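Local atomic coordinates of arginine 3rd transport system periplasmic binding protein (Legionella pneumophila subsp. pneumophila str. Philadelphia 1, PDB entry 3KZG), a protein that probably binds arginine in the periplasm and delivers it to an ABC-type uptake system. Residues N4-E17 against N61-I73. Sequence-based numbering, arbitrary orientation.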
loop_
_atom_site.group_PDB
_atom_site.type_symbol
_atom_site.label_atom_id
_atom_site.label_comp_id
_atom_site.label_asym_id
_atom_site.label_seq_id
_atom_site.Cartn_x
_atom_site.Cartn_y
_atom_site.Cartn_z
ATOM N N ASN A 4 8.910 29.413 -19.271
ATOM C CA ASN A 4 7.815 28.892 -20.077
ATOM C C ASN A 4 8.410 27.968 -21.131
ATOM O O ASN A 4 9.324 28.351 -21.863
ATOM C CB ASN A 4 7.065 30.049 -20.747
ATOM C CG ASN A 4 5.759 29.611 -21.398
ATOM O OD1 ASN A 4 4.991 30.444 -21.878
ATOM N ND2 ASN A 4 5.502 28.307 -21.417
ATOM N N LEU A 5 7.888 26.748 -21.198
ATOM C CA LEU A 5 8.379 25.763 -22.148
ATOM C C LEU A 5 7.402 25.509 -23.287
ATOM O O LEU A 5 6.189 25.638 -23.126
ATOM C CB LEU A 5 8.672 24.443 -21.429
ATOM C CG LEU A 5 9.717 24.465 -20.309
ATOM C CD1 LEU A 5 9.752 23.110 -19.610
ATOM C CD2 LEU A 5 11.082 24.810 -20.886
ATOM N N THR A 6 7.955 25.147 -24.440
ATOM C CA THR A 6 7.173 24.839 -25.627
ATOM C C THR A 6 7.438 23.372 -25.952
ATOM O O THR A 6 8.549 23.003 -26.332
ATOM C CB THR A 6 7.604 25.728 -26.820
ATOM O OG1 THR A 6 7.294 27.099 -26.527
ATOM C CG2 THR A 6 6.888 25.306 -28.098
ATOM N N ILE A 7 6.417 22.537 -25.789
ATOM C CA ILE A 7 6.568 21.113 -26.051
ATOM C C ILE A 7 5.874 20.662 -27.327
ATOM O O ILE A 7 4.702 20.948 -27.548
ATOM C CB ILE A 7 6.010 20.256 -24.885
ATOM C CG1 ILE A 7 6.663 20.660 -23.562
ATOM C CG2 ILE A 7 6.272 18.779 -25.157
ATOM C CD1 ILE A 7 6.118 21.933 -22.978
ATOM N N GLY A 8 6.614 19.949 -28.163
ATOM C CA GLY A 8 6.044 19.439 -29.391
ATOM C C GLY A 8 5.498 18.048 -29.131
ATOM O O GLY A 8 6.122 17.258 -28.422
ATOM N N THR A 9 4.324 17.757 -29.686
ATOM C CA THR A 9 3.686 16.450 -29.534
ATOM C C THR A 9 2.997 16.146 -30.861
ATOM O O THR A 9 2.725 17.064 -31.633
ATOM C CB THR A 9 2.642 16.465 -28.397
ATOM O OG1 THR A 9 2.135 15.138 -28.194
ATOM C CG2 THR A 9 1.491 17.401 -28.738
ATOM N N SER A 10 2.722 14.875 -31.143
ATOM C CA SER A 10 2.083 14.533 -32.410
ATOM C C SER A 10 0.633 14.994 -32.444
ATOM O O SER A 10 0.076 15.408 -31.425
ATOM C CB SER A 10 2.155 13.028 -32.670
ATOM O OG SER A 10 1.346 12.315 -31.764
ATOM N N LYS A 11 0.027 14.911 -33.625
ATOM C CA LYS A 11 -1.353 15.341 -33.808
ATOM C C LYS A 11 -2.427 14.303 -33.512
ATOM O O LYS A 11 -3.533 14.657 -33.120
ATOM C CB LYS A 11 -1.549 15.864 -35.237
ATOM C CG LYS A 11 -1.042 17.281 -35.441
ATOM C CD LYS A 11 -1.189 17.729 -36.885
ATOM C CE LYS A 11 -0.902 19.221 -37.027
ATOM N NZ LYS A 11 -0.869 19.653 -38.453
ATOM N N PHE A 12 -2.121 13.026 -33.690
ATOM C CA PHE A 12 -3.138 12.019 -33.444
ATOM C C PHE A 12 -2.582 10.627 -33.166
ATOM O O PHE A 12 -2.049 9.953 -34.054
ATOM C CB PHE A 12 -4.099 11.966 -34.642
ATOM C CG PHE A 12 -5.339 11.154 -34.394
ATOM C CD1 PHE A 12 -6.279 11.560 -33.450
ATOM C CD2 PHE A 12 -5.565 9.976 -35.100
ATOM C CE1 PHE A 12 -7.427 10.802 -33.210
ATOM C CE2 PHE A 12 -6.709 9.210 -34.869
ATOM C CZ PHE A 12 -7.643 9.626 -33.921
ATOM N N ASN A 13 -2.695 10.205 -31.917
ATOM C CA ASN A 13 -2.247 8.875 -31.534
ATOM C C ASN A 13 -2.775 8.563 -30.150
ATOM O O ASN A 13 -2.012 8.320 -29.219
ATOM C CB ASN A 13 -0.720 8.765 -31.555
ATOM C CG ASN A 13 -0.237 7.354 -31.241
ATOM O OD1 ASN A 13 -0.828 6.369 -31.694
ATOM N ND2 ASN A 13 0.846 7.250 -30.472
ATOM N N PRO A 14 -4.106 8.588 -29.998
ATOM C CA PRO A 14 -4.712 8.291 -28.699
ATOM C C PRO A 14 -4.198 6.927 -28.246
ATOM O O PRO A 14 -3.886 6.072 -29.078
ATOM C CB PRO A 14 -6.210 8.292 -29.013
ATOM C CG PRO A 14 -6.256 7.881 -30.470
ATOM C CD PRO A 14 -5.128 8.686 -31.053
ATOM N N PRO A 15 -4.120 6.694 -26.926
ATOM C CA PRO A 15 -4.481 7.613 -25.846
ATOM C C PRO A 15 -3.363 8.545 -25.379
ATOM O O PRO A 15 -3.491 9.166 -24.327
ATOM C CB PRO A 15 -4.901 6.663 -24.736
ATOM C CG PRO A 15 -3.881 5.582 -24.879
ATOM C CD PRO A 15 -3.827 5.353 -26.384
ATOM N N PHE A 16 -2.275 8.636 -26.144
ATOM C CA PHE A 16 -1.143 9.495 -25.767
ATOM C C PHE A 16 -1.437 10.983 -25.980
ATOM O O PHE A 16 -1.213 11.806 -25.094
ATOM C CB PHE A 16 0.106 9.059 -26.536
ATOM C CG PHE A 16 0.551 7.667 -26.200
ATOM C CD1 PHE A 16 1.269 7.417 -25.035
ATOM C CD2 PHE A 16 0.196 6.592 -27.014
ATOM C CE1 PHE A 16 1.630 6.112 -24.680
ATOM C CE2 PHE A 16 0.550 5.284 -26.669
ATOM C CZ PHE A 16 1.270 5.047 -25.496
ATOM N N GLU A 17 -1.927 11.329 -27.163
ATOM C CA GLU A 17 -2.309 12.707 -27.448
ATOM C C GLU A 17 -3.158 12.788 -28.703
ATOM O O GLU A 17 -3.039 11.971 -29.611
ATOM C CB GLU A 17 -1.096 13.636 -27.601
ATOM C CG GLU A 17 -0.192 13.336 -28.775
ATOM C CD GLU A 17 0.981 12.477 -28.380
ATOM O OE1 GLU A 17 1.197 12.325 -27.161
ATOM O OE2 GLU A 17 1.687 11.968 -29.275
ATOM N N ASN A 61 15.558 22.095 -34.783
ATOM C CA ASN A 61 15.546 23.509 -35.160
ATOM C C ASN A 61 15.139 24.410 -33.996
ATOM O O ASN A 61 14.967 25.619 -34.163
ATOM C CB ASN A 61 14.595 23.748 -36.344
ATOM C CG ASN A 61 14.979 22.951 -37.584
ATOM O OD1 ASN A 61 16.159 22.816 -37.911
ATOM N ND2 ASN A 61 13.979 22.435 -38.290
ATOM N N ARG A 62 14.986 23.817 -32.816
ATOM C CA ARG A 62 14.607 24.563 -31.625
ATOM C C ARG A 62 13.245 25.239 -31.729
ATOM O O ARG A 62 13.001 26.259 -31.076
ATOM C CB ARG A 62 15.678 25.607 -31.286
ATOM C CG ARG A 62 16.856 25.070 -30.465
ATOM C CD ARG A 62 17.640 23.973 -31.187
ATOM N NE ARG A 62 18.801 23.560 -30.399
ATOM C CZ ARG A 62 19.614 22.556 -30.716
ATOM N NH1 ARG A 62 19.406 21.846 -31.813
ATOM N NH2 ARG A 62 20.636 22.259 -29.927
ATOM N N GLU A 63 12.362 24.679 -32.553
ATOM C CA GLU A 63 11.013 25.222 -32.697
ATOM C C GLU A 63 10.293 24.934 -31.379
ATOM O O GLU A 63 9.339 25.618 -31.003
ATOM C CB GLU A 63 10.269 24.529 -33.846
ATOM C CG GLU A 63 10.860 24.764 -35.230
ATOM C CD GLU A 63 10.054 24.086 -36.328
ATOM O OE1 GLU A 63 8.835 24.346 -36.423
ATOM O OE2 GLU A 63 10.635 23.296 -37.099
ATOM N N VAL A 64 10.771 23.903 -30.690
ATOM C CA VAL A 64 10.220 23.489 -29.407
ATOM C C VAL A 64 11.366 23.124 -28.468
ATOM O O VAL A 64 12.449 22.747 -28.912
ATOM C CB VAL A 64 9.305 22.269 -29.558
ATOM C CG1 VAL A 64 8.136 22.616 -30.466
ATOM C CG2 VAL A 64 10.090 21.100 -30.119
ATOM N N ASP A 65 11.122 23.229 -27.168
ATOM C CA ASP A 65 12.151 22.914 -26.182
ATOM C C ASP A 65 12.279 21.421 -25.923
ATOM O O ASP A 65 13.379 20.905 -25.718
ATOM C CB ASP A 65 11.838 23.630 -24.872
ATOM C CG ASP A 65 11.804 25.123 -25.033
ATOM O OD1 ASP A 65 12.816 25.671 -25.515
ATOM O OD2 ASP A 65 10.778 25.747 -24.686
ATOM N N LEU A 66 11.144 20.735 -25.936
ATOM C CA LEU A 66 11.105 19.304 -25.679
ATOM C C LEU A 66 10.068 18.631 -26.567
ATOM O O LEU A 66 9.250 19.297 -27.197
ATOM C CB LEU A 66 10.740 19.056 -24.213
ATOM C CG LEU A 66 11.676 19.642 -23.157
ATOM C CD1 LEU A 66 11.004 19.601 -21.797
ATOM C CD2 LEU A 66 12.989 18.866 -23.152
ATOM N N VAL A 67 10.119 17.304 -26.612
ATOM C CA VAL A 67 9.165 16.522 -27.383
ATOM C C VAL A 67 8.708 15.321 -26.564
ATOM O O VAL A 67 9.516 14.643 -25.928
ATOM C CB VAL A 67 9.771 16.007 -28.706
ATOM C CG1 VAL A 67 8.888 14.918 -29.293
ATOM C CG2 VAL A 67 9.900 17.155 -29.696
ATOM N N ILE A 68 7.399 15.092 -26.569
ATOM C CA ILE A 68 6.791 13.964 -25.881
ATOM C C ILE A 68 5.651 13.481 -26.772
ATOM O O ILE A 68 4.648 14.167 -26.953
ATOM C CB ILE A 68 6.254 14.350 -24.480
ATOM C CG1 ILE A 68 5.685 13.107 -23.788
ATOM C CG2 ILE A 68 5.212 15.463 -24.583
ATOM C CD1 ILE A 68 5.300 13.323 -22.339
ATOM N N ALA A 69 5.842 12.306 -27.354
ATOM C CA ALA A 69 4.858 11.711 -28.239
ATOM C C ALA A 69 5.204 10.240 -28.340
ATOM O O ALA A 69 5.745 9.792 -29.353
ATOM C CB ALA A 69 4.934 12.366 -29.606
ATOM N N SER A 70 4.895 9.498 -27.278
ATOM C CA SER A 70 5.196 8.072 -27.214
ATOM C C SER A 70 6.506 7.810 -27.953
ATOM O O SER A 70 6.592 6.925 -28.795
ATOM C CB SER A 70 4.045 7.244 -27.820
ATOM O OG SER A 70 3.851 7.505 -29.199
HETATM N N MSE A 71 7.530 8.593 -27.625
HETATM C CA MSE A 71 8.833 8.457 -28.264
HETATM C C MSE A 71 9.686 7.355 -27.661
HETATM O O MSE A 71 10.148 7.467 -26.527
HETATM C CB MSE A 71 9.602 9.769 -28.174
HETATM C CG MSE A 71 10.799 9.800 -29.107
HETATM SE SE MSE A 71 10.195 9.625 -30.945
HETATM C CE MSE A 71 9.300 11.340 -31.062
ATOM N N ILE A 72 9.920 6.303 -28.434
ATOM C CA ILE A 72 10.708 5.177 -27.958
ATOM C C ILE A 72 12.214 5.404 -28.000
ATOM O O ILE A 72 12.780 5.744 -29.043
ATOM C CB ILE A 72 10.396 3.903 -28.762
ATOM C CG1 ILE A 72 8.894 3.609 -28.707
ATOM C CG2 ILE A 72 11.194 2.723 -28.191
ATOM C CD1 ILE A 72 8.463 2.461 -29.580
ATOM N N ILE A 73 12.857 5.199 -26.855
ATOM C CA ILE A 73 14.301 5.345 -26.758
ATOM C C ILE A 73 14.953 4.233 -27.566
ATOM O O ILE A 73 14.766 3.050 -27.270
ATOM C CB ILE A 73 14.802 5.196 -25.303
ATOM C CG1 ILE A 73 14.175 6.259 -24.412
ATOM C CG2 ILE A 73 16.327 5.308 -25.264
ATOM C CD1 ILE A 73 14.647 6.169 -22.982
HETATM O O HOH W 1 2.439 9.748 -30.461
#
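Asp65 meets Thr6 where the strand at 66-67 pairs, in parallel, with the strand from Asn4. Followed outward, Asp65 CB lies 3.7 Å from Thr6 O, and CG, set beside its own backbone N (chi1 -61°), brings the carboxylate to the backbone of Thr6. There OD2 accepts Thr6 N at 2.9 Å on its anti side and also nears Leu5 CA, while Asp65 N donates to Thr6 O at 2.7 Å. A short acidic side chain thus takes an N-H that regular pairing would give to a backbone carbonyl. Such pairing follows, Gly8 N to Leu66 O and Ile68 N to Gly8 O; having no side chain, Gly8 leaves room for Val64 and Val67. On the other face Ile7 CG2 packs on Ile68 CG2 at 3.5 Å, both residues also touching Met34 of helix 29-40. With chi1 at -174°, Thr9 swings OG1 to Ile68 O, donating at 3.0 Å. Ser70 CB, small enough to lie close, sits over the Phe16 ring face. Glu17 OE2 is gripped twice, by Ser10 OG at 2.5 Å and by a water that also joins Ser70 OG and Asn13 ND2; the latter binds Asp158, on strand 154-158 of the second lobe. These carboxylates would probably favour a cationic group, consistent with arginine binding.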